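Local atomic coordinates of putative diflavin flavoprotein A 3 (Synechocystis sp., PDB entry 6H0C), a protein that probably mediates electron transfer from NADH to oxygen, reducing it to water, this chain being its flavodiiron core of a metallo-beta-lactamase-like and a flavodoxin-like part. Residues A[29-35]-A[193-197]; A[37-42]-A[226-232]; A[276-282]-A[388-393]. Numbering follows the deposited sequence.

Contact 1 (A[29-35]-A[193-197]); sequences IEYGLQR and EDRRY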
loop_
_atom_site.group_PDB
_atom_site.type_symbol
_atom_site.label_atom_id
_atom_site.label_comp_id
_atom_site.label_asym_id
_atom_site.label_seq_id
_atom_site.Cartn_x
_atom_site.Cartn_y
_atom_site.Cartn_z
ATOM N N ILE A 29 1.909 -11.257 2.712
ATOM C CA ILE A 29 0.938 -12.126 2.045
ATOM C C ILE A 29 0.920 -11.895 0.527
ATOM O O ILE A 29 0.712 -12.832 -0.247
ATOM C CB ILE A 29 -0.495 -11.928 2.645
ATOM C CG1 ILE A 29 -1.417 -13.098 2.305
ATOM C CG2 ILE A 29 -1.111 -10.622 2.194
ATOM C CD1 ILE A 29 -1.088 -14.352 3.050
ATOM N N GLU A 30 1.192 -10.665 0.094
ATOM C CA GLU A 30 1.070 -10.341 -1.330
ATOM C C GLU A 30 2.126 -11.021 -2.209
ATOM O O GLU A 30 1.944 -11.114 -3.419
ATOM C CB GLU A 30 1.133 -8.828 -1.538
ATOM C CG GLU A 30 2.491 -8.223 -1.246
ATOM C CD GLU A 30 2.394 -6.750 -0.911
ATOM O OE1 GLU A 30 2.562 -5.904 -1.823
ATOM O OE2 GLU A 30 2.141 -6.444 0.271
ATOM N N TYR A 31 3.218 -11.497 -1.613
ATOM C CA TYR A 31 4.236 -12.238 -2.368
ATOM C C TYR A 31 3.966 -13.746 -2.339
ATOM O O TYR A 31 4.831 -14.547 -2.694
ATOM C CB TYR A 31 5.651 -11.935 -1.829
ATOM C CG TYR A 31 5.968 -10.460 -1.856
ATOM C CD1 TYR A 31 6.128 -9.790 -3.063
ATOM C CD2 TYR A 31 6.075 -9.728 -0.679
ATOM C CE1 TYR A 31 6.394 -8.424 -3.102
ATOM C CE2 TYR A 31 6.338 -8.361 -0.706
ATOM C CZ TYR A 31 6.496 -7.717 -1.922
ATOM O OH TYR A 31 6.753 -6.366 -1.964
ATOM N N GLY A 32 2.750 -14.115 -1.942
ATOM C CA GLY A 32 2.388 -15.506 -1.725
ATOM C C GLY A 32 2.537 -16.456 -2.902
ATOM O O GLY A 32 2.790 -17.641 -2.701
ATOM N N LEU A 33 2.378 -15.955 -4.123
ATOM C CA LEU A 33 2.508 -16.803 -5.307
ATOM C C LEU A 33 3.976 -17.042 -5.656
ATOM O O LEU A 33 4.289 -17.812 -6.565
ATOM C CB LEU A 33 1.767 -16.186 -6.501
ATOM C CG LEU A 33 0.285 -15.885 -6.239
ATOM C CD1 LEU A 33 -0.416 -15.389 -7.490
ATOM C CD2 LEU A 33 -0.408 -17.118 -5.677
ATOM N N GLN A 34 4.863 -16.373 -4.927
ATOM C CA GLN A 34 6.313 -16.512 -5.096
ATOM C C GLN A 34 6.760 -16.514 -6.553
ATOM O O GLN A 34 7.485 -17.407 -6.988
ATOM C CB GLN A 34 6.797 -17.778 -4.400
ATOM C CG GLN A 34 6.462 -17.788 -2.922
ATOM C CD GLN A 34 7.273 -18.806 -2.162
ATOM O OE1 GLN A 34 8.449 -19.019 -2.455
ATOM N NE2 GLN A 34 6.652 -19.445 -1.181
ATOM N N ARG A 35 6.314 -15.504 -7.296
ATOM C CA ARG A 35 6.664 -15.339 -8.702
ATOM C C ARG A 35 7.652 -14.184 -8.884
ATOM O O ARG A 35 7.845 -13.691 -9.995
ATOM C CB ARG A 35 5.409 -15.092 -9.549
ATOM C CG ARG A 35 4.379 -16.226 -9.535
ATOM C CD ARG A 35 3.458 -16.145 -10.755
ATOM N NE ARG A 35 4.225 -16.159 -11.999
ATOM C CZ ARG A 35 3.751 -15.792 -13.187
ATOM N NH1 ARG A 35 2.502 -15.376 -13.304
ATOM N NH2 ARG A 35 4.534 -15.835 -14.258
ATOM N N GLU A 193 -3.941 -14.232 -12.985
ATOM C CA GLU A 193 -3.927 -14.674 -11.589
ATOM C C GLU A 193 -3.131 -13.722 -10.705
ATOM O O GLU A 193 -3.565 -13.376 -9.606
ATOM C CB GLU A 193 -3.359 -16.089 -11.452
ATOM C CG GLU A 193 -3.528 -16.668 -10.039
ATOM C CD GLU A 193 -2.703 -17.939 -9.782
ATOM O OE1 GLU A 193 -1.755 -18.225 -10.557
ATOM O OE2 GLU A 193 -3.005 -18.646 -8.790
ATOM N N ASP A 194 -1.962 -13.302 -11.177
ATOM C CA ASP A 194 -1.152 -12.341 -10.429
ATOM C C ASP A 194 -1.898 -11.023 -10.177
ATOM O O ASP A 194 -1.856 -10.470 -9.072
ATOM C CB ASP A 194 0.153 -12.067 -11.169
ATOM C CG ASP A 194 1.023 -13.298 -11.258
ATOM O OD1 ASP A 194 1.501 -13.608 -12.370
ATOM O OD2 ASP A 194 1.213 -13.958 -10.212
ATOM N N ARG A 195 -2.585 -10.525 -11.198
ATOM C CA ARG A 195 -3.277 -9.247 -11.089
ATOM C C ARG A 195 -4.468 -9.323 -10.128
ATOM O O ARG A 195 -4.707 -8.390 -9.354
ATOM C CB ARG A 195 -3.716 -8.771 -12.477
ATOM C CG ARG A 195 -2.560 -8.170 -13.273
ATOM C CD ARG A 195 -2.914 -7.992 -14.727
ATOM N NE ARG A 195 -1.973 -7.083 -15.367
ATOM C CZ ARG A 195 -1.861 -6.916 -16.681
ATOM N NH1 ARG A 195 -2.636 -7.615 -17.512
ATOM N NH2 ARG A 195 -0.971 -6.055 -17.166
ATOM N N ARG A 196 -5.199 -10.434 -10.158
ATOM C CA ARG A 196 -6.309 -10.639 -9.231
ATOM C C ARG A 196 -5.804 -10.801 -7.792
ATOM O O ARG A 196 -6.377 -10.243 -6.860
ATOM C CB ARG A 196 -7.142 -11.862 -9.644
ATOM C CG ARG A 196 -8.289 -12.213 -8.691
ATOM C CD ARG A 196 -9.412 -11.210 -8.803
ATOM N NE ARG A 196 -10.161 -11.070 -7.556
ATOM C CZ ARG A 196 -11.397 -11.516 -7.365
ATOM N NH1 ARG A 196 -12.039 -12.135 -8.347
ATOM N NH2 ARG A 196 -11.993 -11.337 -6.193
ATOM N N TYR A 197 -4.736 -11.571 -7.615
ATOM C CA TYR A 197 -4.184 -11.807 -6.290
ATOM C C TYR A 197 -3.674 -10.491 -5.705
ATOM O O TYR A 197 -3.846 -10.202 -4.516
ATOM C CB TYR A 197 -3.060 -12.844 -6.358
ATOM C CG TYR A 197 -2.537 -13.255 -5.005
ATOM C CD1 TYR A 197 -3.311 -14.032 -4.149
ATOM C CD2 TYR A 197 -1.276 -12.854 -4.569
ATOM C CE1 TYR A 197 -2.838 -14.406 -2.897
ATOM C CE2 TYR A 197 -0.798 -13.224 -3.328
ATOM C CZ TYR A 197 -1.581 -14.001 -2.495
ATOM O OH TYR A 197 -1.109 -14.374 -1.255
#

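Contact 2 (A[37-42]-A[226-232]); sequences TTANSY and APSHGPL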
loop_
_atom_site.group_PDB
_atom_site.type_symbol
_atom_site.label_atom_id
_atom_site.label_comp_id
_atom_site.label_asym_id
_atom_site.label_seq_id
_atom_site.Cartn_x
_atom_site.Cartn_y
_atom_site.Cartn_z
ATOM N N THR A 37 9.055 -10.208 -8.117
ATOM C CA THR A 37 8.378 -8.957 -8.415
ATOM C C THR A 37 9.381 -7.986 -9.002
ATOM O O THR A 37 10.554 -8.328 -9.207
ATOM C CB THR A 37 7.700 -8.356 -7.158
ATOM O OG1 THR A 37 7.017 -7.154 -7.515
ATOM C CG2 THR A 37 8.709 -8.044 -6.065
ATOM N N THR A 38 8.923 -6.779 -9.301
ATOM C CA THR A 38 9.839 -5.719 -9.686
ATOM C C THR A 38 9.437 -4.469 -8.921
ATOM O O THR A 38 8.275 -4.314 -8.540
ATOM C CB THR A 38 9.837 -5.439 -11.229
ATOM O OG1 THR A 38 8.653 -4.719 -11.603
ATOM C CG2 THR A 38 9.903 -6.737 -12.035
ATOM N N ALA A 39 10.406 -3.598 -8.675
ATOM C CA ALA A 39 10.132 -2.272 -8.156
ATOM C C ALA A 39 10.467 -1.287 -9.276
ATOM O O ALA A 39 11.638 -1.157 -9.672
ATOM C CB ALA A 39 10.954 -1.991 -6.881
ATOM N N ASN A 40 9.450 -0.603 -9.800
ATOM C CA ASN A 40 9.648 0.225 -10.983
ATOM C C ASN A 40 9.890 1.709 -10.683
ATOM O O ASN A 40 9.090 2.350 -10.013
ATOM C CB ASN A 40 8.444 0.076 -11.919
ATOM C CG ASN A 40 8.210 -1.363 -12.338
ATOM O OD1 ASN A 40 9.153 -2.159 -12.407
ATOM N ND2 ASN A 40 6.951 -1.709 -12.614
ATOM N N SER A 41 11.005 2.237 -11.183
ATOM C CA SER A 41 11.304 3.668 -11.129
ATOM C C SER A 41 11.255 4.247 -12.534
ATOM O O SER A 41 11.582 3.559 -13.497
ATOM C CB SER A 41 12.683 3.922 -10.520
ATOM O OG SER A 41 12.898 3.123 -9.369
ATOM N N TYR A 42 10.869 5.511 -12.658
ATOM C CA TYR A 42 10.729 6.133 -13.977
ATOM C C TYR A 42 11.489 7.450 -14.070
ATOM O O TYR A 42 11.505 8.252 -13.135
ATOM C CB TYR A 42 9.251 6.358 -14.307
ATOM C CG TYR A 42 8.434 5.084 -14.253
ATOM C CD1 TYR A 42 7.836 4.671 -13.062
ATOM C CD2 TYR A 42 8.277 4.277 -15.385
ATOM C CE1 TYR A 42 7.091 3.502 -12.997
ATOM C CE2 TYR A 42 7.528 3.096 -15.327
ATOM C CZ TYR A 42 6.943 2.719 -14.127
ATOM O OH TYR A 42 6.197 1.566 -14.053
ATOM N N ALA A 226 1.715 3.054 -15.619
ATOM C CA ALA A 226 3.079 2.747 -15.210
ATOM C C ALA A 226 3.087 2.527 -13.704
ATOM O O ALA A 226 3.187 3.487 -12.942
ATOM C CB ALA A 226 4.018 3.865 -15.598
ATOM N N PRO A 227 2.959 1.260 -13.270
ATOM C CA PRO A 227 2.731 0.918 -11.861
ATOM C C PRO A 227 4.024 0.670 -11.085
ATOM O O PRO A 227 5.103 0.588 -11.688
ATOM C CB PRO A 227 1.913 -0.369 -11.958
ATOM C CG PRO A 227 2.483 -1.053 -13.207
ATOM C CD PRO A 227 2.967 0.061 -14.135
ATOM N N SER A 228 3.913 0.530 -9.766
ATOM C CA SER A 228 5.077 0.208 -8.937
ATOM C C SER A 228 5.697 -1.139 -9.265
ATOM O O SER A 228 6.920 -1.303 -9.166
ATOM C CB SER A 228 4.712 0.202 -7.450
ATOM O OG SER A 228 4.315 1.486 -7.016
ATOM N N HIS A 229 4.849 -2.106 -9.616
ATOM C CA HIS A 229 5.263 -3.510 -9.665
ATOM C C HIS A 229 4.816 -4.221 -10.930
ATOM O O HIS A 229 3.644 -4.135 -11.317
ATOM C CB HIS A 229 4.709 -4.274 -8.456
ATOM C CG HIS A 229 4.983 -3.609 -7.147
ATOM N ND1 HIS A 229 6.250 -3.518 -6.611
ATOM C CD2 HIS A 229 4.157 -2.989 -6.270
ATOM C CE1 HIS A 229 6.191 -2.875 -5.459
ATOM N NE2 HIS A 229 4.934 -2.543 -5.231
ATOM N N GLY A 230 5.744 -4.936 -11.560
ATOM C CA GLY A 230 5.414 -5.779 -12.695
ATOM C C GLY A 230 5.579 -5.065 -14.023
ATOM O O GLY A 230 6.202 -4.006 -14.092
ATOM N N PRO A 231 5.013 -5.639 -15.093
ATOM C CA PRO A 231 5.112 -5.001 -16.406
ATOM C C PRO A 231 4.315 -3.713 -16.460
ATOM O O PRO A 231 3.382 -3.525 -15.670
ATOM C CB PRO A 231 4.507 -6.043 -17.347
ATOM C CG PRO A 231 3.525 -6.770 -16.492
ATOM C CD PRO A 231 4.184 -6.855 -15.131
ATOM N N LEU A 232 4.678 -2.829 -17.378
ATOM C CA LEU A 232 3.835 -1.679 -17.655
ATOM C C LEU A 232 2.530 -2.180 -18.267
ATOM O O LEU A 232 2.507 -3.222 -18.929
ATOM C CB LEU A 232 4.544 -0.679 -18.576
ATOM C CG LEU A 232 5.563 0.198 -17.840
ATOM C CD1 LEU A 232 6.840 -0.586 -17.544
ATOM C CD2 LEU A 232 5.863 1.460 -18.613
HETATM O O HOH W 1 8.346 1.193 -7.262
#

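Contact 3 (A[276-282]-A[388-393]); sequences IARGITK and CEEAGT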
loop_
_atom_site.group_PDB
_atom_site.type_symbol
_atom_site.label_atom_id
_atom_site.label_comp_id
_atom_site.label_asym_id
_atom_site.label_seq_id
_atom_site.Cartn_x
_atom_site.Cartn_y
_atom_site.Cartn_z
ATOM N N ILE A 276 -4.532 -11.316 7.868
ATOM C CA ILE A 276 -5.870 -11.536 8.415
ATOM C C ILE A 276 -6.962 -11.052 7.451
ATOM O O ILE A 276 -7.953 -11.749 7.224
ATOM C CB ILE A 276 -6.034 -10.844 9.782
ATOM C CG1 ILE A 276 -5.101 -11.504 10.806
ATOM C CG2 ILE A 276 -7.486 -10.890 10.247
ATOM C CD1 ILE A 276 -5.010 -10.762 12.115
ATOM N N ALA A 277 -6.772 -9.871 6.869
ATOM C CA ALA A 277 -7.751 -9.339 5.931
ATOM C C ALA A 277 -7.974 -10.288 4.750
ATOM O O ALA A 277 -9.101 -10.501 4.315
ATOM C CB ALA A 277 -7.316 -7.966 5.428
ATOM N N ARG A 278 -6.892 -10.849 4.230
ATOM C CA ARG A 278 -6.988 -11.727 3.077
ATOM C C ARG A 278 -7.768 -12.999 3.438
ATOM O O ARG A 278 -8.553 -13.513 2.631
ATOM C CB ARG A 278 -5.587 -12.043 2.547
ATOM C CG ARG A 278 -5.485 -13.248 1.623
ATOM C CD ARG A 278 -6.296 -13.111 0.346
ATOM N NE ARG A 278 -5.993 -14.244 -0.526
ATOM C CZ ARG A 278 -6.664 -14.557 -1.629
ATOM N NH1 ARG A 278 -7.704 -13.826 -2.007
ATOM N NH2 ARG A 278 -6.293 -15.612 -2.347
ATOM N N GLY A 279 -7.575 -13.489 4.658
ATOM C CA GLY A 279 -8.343 -14.626 5.135
ATOM C C GLY A 279 -9.832 -14.315 5.171
ATOM O O GLY A 279 -10.664 -15.170 4.856
ATOM N N ILE A 280 -10.176 -13.083 5.549
ATOM C CA ILE A 280 -11.575 -12.667 5.606
ATOM C C ILE A 280 -12.167 -12.499 4.210
ATOM O O ILE A 280 -13.235 -13.052 3.918
ATOM C CB ILE A 280 -11.744 -11.345 6.387
ATOM C CG1 ILE A 280 -11.390 -11.544 7.861
ATOM C CG2 ILE A 280 -13.173 -10.823 6.287
ATOM C CD1 ILE A 280 -11.387 -10.248 8.668
ATOM N N THR A 281 -11.484 -11.744 3.349
ATOM C CA THR A 281 -12.032 -11.434 2.030
ATOM C C THR A 281 -12.101 -12.674 1.131
ATOM O O THR A 281 -13.017 -12.804 0.310
ATOM C CB THR A 281 -11.217 -10.340 1.299
ATOM O OG1 THR A 281 -9.861 -10.773 1.128
ATOM C CG2 THR A 281 -11.250 -9.027 2.074
ATOM N N LYS A 282 -11.153 -13.594 1.275
ATOM C CA LYS A 282 -11.208 -14.774 0.426
ATOM C C LYS A 282 -12.394 -15.643 0.846
ATOM O O LYS A 282 -12.853 -16.489 0.087
ATOM C CB LYS A 282 -9.897 -15.564 0.467
ATOM C CG LYS A 282 -9.717 -16.480 1.660
ATOM C CD LYS A 282 -8.424 -17.265 1.501
ATOM C CE LYS A 282 -8.192 -18.228 2.647
ATOM N NZ LYS A 282 -6.833 -18.836 2.567
ATOM N N CYS A 388 -2.417 -16.408 10.466
ATOM C CA CYS A 388 -3.248 -15.205 10.456
ATOM C C CYS A 388 -4.342 -15.268 9.384
ATOM O O CYS A 388 -5.496 -14.906 9.631
ATOM C CB CYS A 388 -2.380 -13.961 10.243
ATOM S SG CYS A 388 -1.322 -13.571 11.649
ATOM N N GLU A 389 -3.968 -15.717 8.192
ATOM C CA GLU A 389 -4.921 -15.870 7.108
ATOM C C GLU A 389 -6.028 -16.817 7.552
ATOM O O GLU A 389 -7.209 -16.555 7.329
ATOM C CB GLU A 389 -4.211 -16.380 5.844
ATOM C CG GLU A 389 -5.107 -16.561 4.628
ATOM C CD GLU A 389 -4.324 -16.886 3.357
ATOM O OE1 GLU A 389 -4.930 -16.904 2.267
ATOM O OE2 GLU A 389 -3.102 -17.125 3.444
ATOM N N GLU A 390 -5.640 -17.904 8.221
ATOM C CA GLU A 390 -6.599 -18.914 8.656
ATOM C C GLU A 390 -7.515 -18.364 9.739
ATOM O O GLU A 390 -8.706 -18.668 9.770
ATOM C CB GLU A 390 -5.879 -20.164 9.161
ATOM C CG GLU A 390 -6.783 -21.369 9.247
ATOM C CD GLU A 390 -7.357 -21.752 7.894
ATOM O OE1 GLU A 390 -8.541 -22.155 7.839
ATOM O OE2 GLU A 390 -6.618 -21.650 6.888
ATOM N N ALA A 391 -6.955 -17.547 10.628
ATOM C CA ALA A 391 -7.747 -16.869 11.655
ATOM C C ALA A 391 -8.798 -15.948 11.023
ATOM O O ALA A 391 -9.949 -15.907 11.466
ATOM C CB ALA A 391 -6.842 -16.078 12.593
ATOM N N GLY A 392 -8.391 -15.217 9.986
ATOM C CA GLY A 392 -9.310 -14.381 9.234
ATOM C C GLY A 392 -10.435 -15.208 8.638
ATOM O O GLY A 392 -11.608 -14.833 8.709
ATOM N N THR A 393 -10.081 -16.346 8.052
ATOM C CA THR A 393 -11.084 -17.247 7.509
ATOM C C THR A 393 -12.032 -17.717 8.605
ATOM O O THR A 393 -13.243 -17.683 8.418
ATOM C CB THR A 393 -10.447 -18.461 6.824
ATOM O OG1 THR A 393 -9.758 -18.023 5.647
ATOM C CG2 THR A 393 -11.515 -19.478 6.429
HETATM O O HOH W 2 -3.607 -16.488 -0.020
HETATM O O HOH W 3 -7.123 -19.361 5.259
#

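Contact 1 (A[29-35]-A[193-197])
A loop-on-helix contact joins residues 29-35, which lie between strands 14-21 and 37-45, to residues 193-197 of helix 189-202, in the metallo-beta-lactamase-like part. Tyr-197 gives the largest single share, 112 of 378 Å². Tyr-197 OH donates a hydrogen bond to Ile-29 O at 2.6 Å, an acceptor that lies near the plane of the ring and also receives Gly-32 N at 2.9 Å. Over one ring face sits Leu-33: its CG is 4.1 Å from the Tyr-197 ring centroid and 23° off the normal, a CH-pi contact. A type I turn from Tyr-31 to Gln-34, closed by Gln-34 N to Tyr-31 O at 2.9 Å, brings Leu-33 there. Gly-32 makes room for the hydroxyl, since a CB would lie 2.4 Å from Tyr-197 OH. At its other end, Arg-35 NH1 forms a salt bridge with Asp-194 OD1; the 2.2 Å separation is unusually short, and two Arg-35 conformers are deposited, so it deserves caution. The CA-to-CB bond of Glu-30 points away from the helix segment; its carboxylate is hydrogen-bonded to His-177 and salt-bridged to Arg-153. Ile-29 also packs on Cys-201, and both Ile-29 and Tyr-197 touch Arg-278 of helix 268-281, on the flavodoxin side.

Contact 2 (A[37-42]-A[226-232])
Tyr-42 overlaps Ala-226, its CZ 3.5 Å from Ala-226 CB, while Leu-232 CD2 meets the ring edge 4.0 Å from CE2 and the OH donates to Pro-227 O at 2.8 Å. These residues join strand 37-45 of one sheet to strand 224-227 and the loop after it, in the other sheet of the metallo-beta-lactamase sandwich. Asn-40 makes three of the cross-segment hydrogen bonds: side-chain ND2 to Gly-230 O (2.8 Å, 155°) and to Pro-227 O (3.1 Å, 157°), and backbone N to Ser-228 O at 2.7 Å. Thr-38 OG1 accepts from Gly-230 N at 2.9 Å and donates to Asn-40 OD1 at 2.7 Å, which orients that amide. Gly-230, at phi/psi 93/-165, has a conformation that calls for glycine. His-229 ND1 donates to Thr-38 O (2.9 Å, 154°), and NE2 is hydrogen-bonded to Lys-172. A bound citrate, probably from the crystallisation liquor though it may mark a pocket, lies about 4 Å from this side chain. In flavodiiron relatives a histidine in such a Ser-His-Gly run is an iron ligand. Here the donation from ND1 and the bond to Lys-172 imply a histidine held by hydrogen bonds, consistent with a non-canonical site.

Contact 3 (A[276-282]-A[388-393])
Glu-389 OE1 accepts from Lys-282 NZ (2.7 Å, a salt bridge) and from water 2 (2.7 Å) between the two segments. Glu-389 OE2 is hydrogen-bonded just outside the segments, with a long, weak ion pair to Lys-386. Arg-278 NE stands 4.0 Å from Glu-389 OE1, beyond a salt bridge, and meets water 2 by a weak bond of 3.3 Å. Lys-282 NZ also donates to water 3 at 2.8 Å, and that water donates to Glu-390 OE2 at 2.9 Å and lies 3.0 Å from Thr-393 OG1, itself 3.1 Å from Gly-279 O. Beside these polar groups the backbones nearly touch. The segment axes approach to 6.4 Å at -39°, with Gly-279 CA and Glu-389 CA 4.1 Å apart. A CB on Gly-279 would come within 1.8 Å of Glu-389 O, and one on Gly-392 within 2.2 Å of Ile-276 O. With no CB there, CA-H...O contacts form: Gly-279 CA to Glu-389 O at 3.1 Å and Gly-392 CA to Ile-276 O at 3.6 Å. These carbonyls already accept helical amides, Thr-393 N to Glu-389 O (3.0 Å) and Ile-280 N to Ile-276 O (3.1 Å). Ile-276 and Ala-391 both pack on Ile-374, so the first and last helices of the flavodoxin-like fold share one sheet face. The chemistry therefore divides into a glycine-tight, CA-H...O-rich interior and a hydrated, charged edge.

Along the chain, contacts 1 and 2 interleave: 29-35, 37-42, 193-197, then 226-232; contact 3 follows entirely, from 276-282 to 388-393. The first two, with centres 15 Å apart, belong to the metallo-beta-lactamase-like part and meet where Tyr-31 CE1 lies 3.8 Å from Thr-37 CG2. Contact 3 lies on helices 268-281 and 382-404 of the flavodoxin-like part. Its centre is also 15 Å from that of contact 1, which it touches through Ile-29 CD1 to Glu-389 OE2 (3.5 Å) and Tyr-197 CE1 to Arg-278 NH2 (3.7 Å). Contacts 2 and 3 are 27 Å apart between centres, without touching, so contact 1 bridges them at the interdomain boundary.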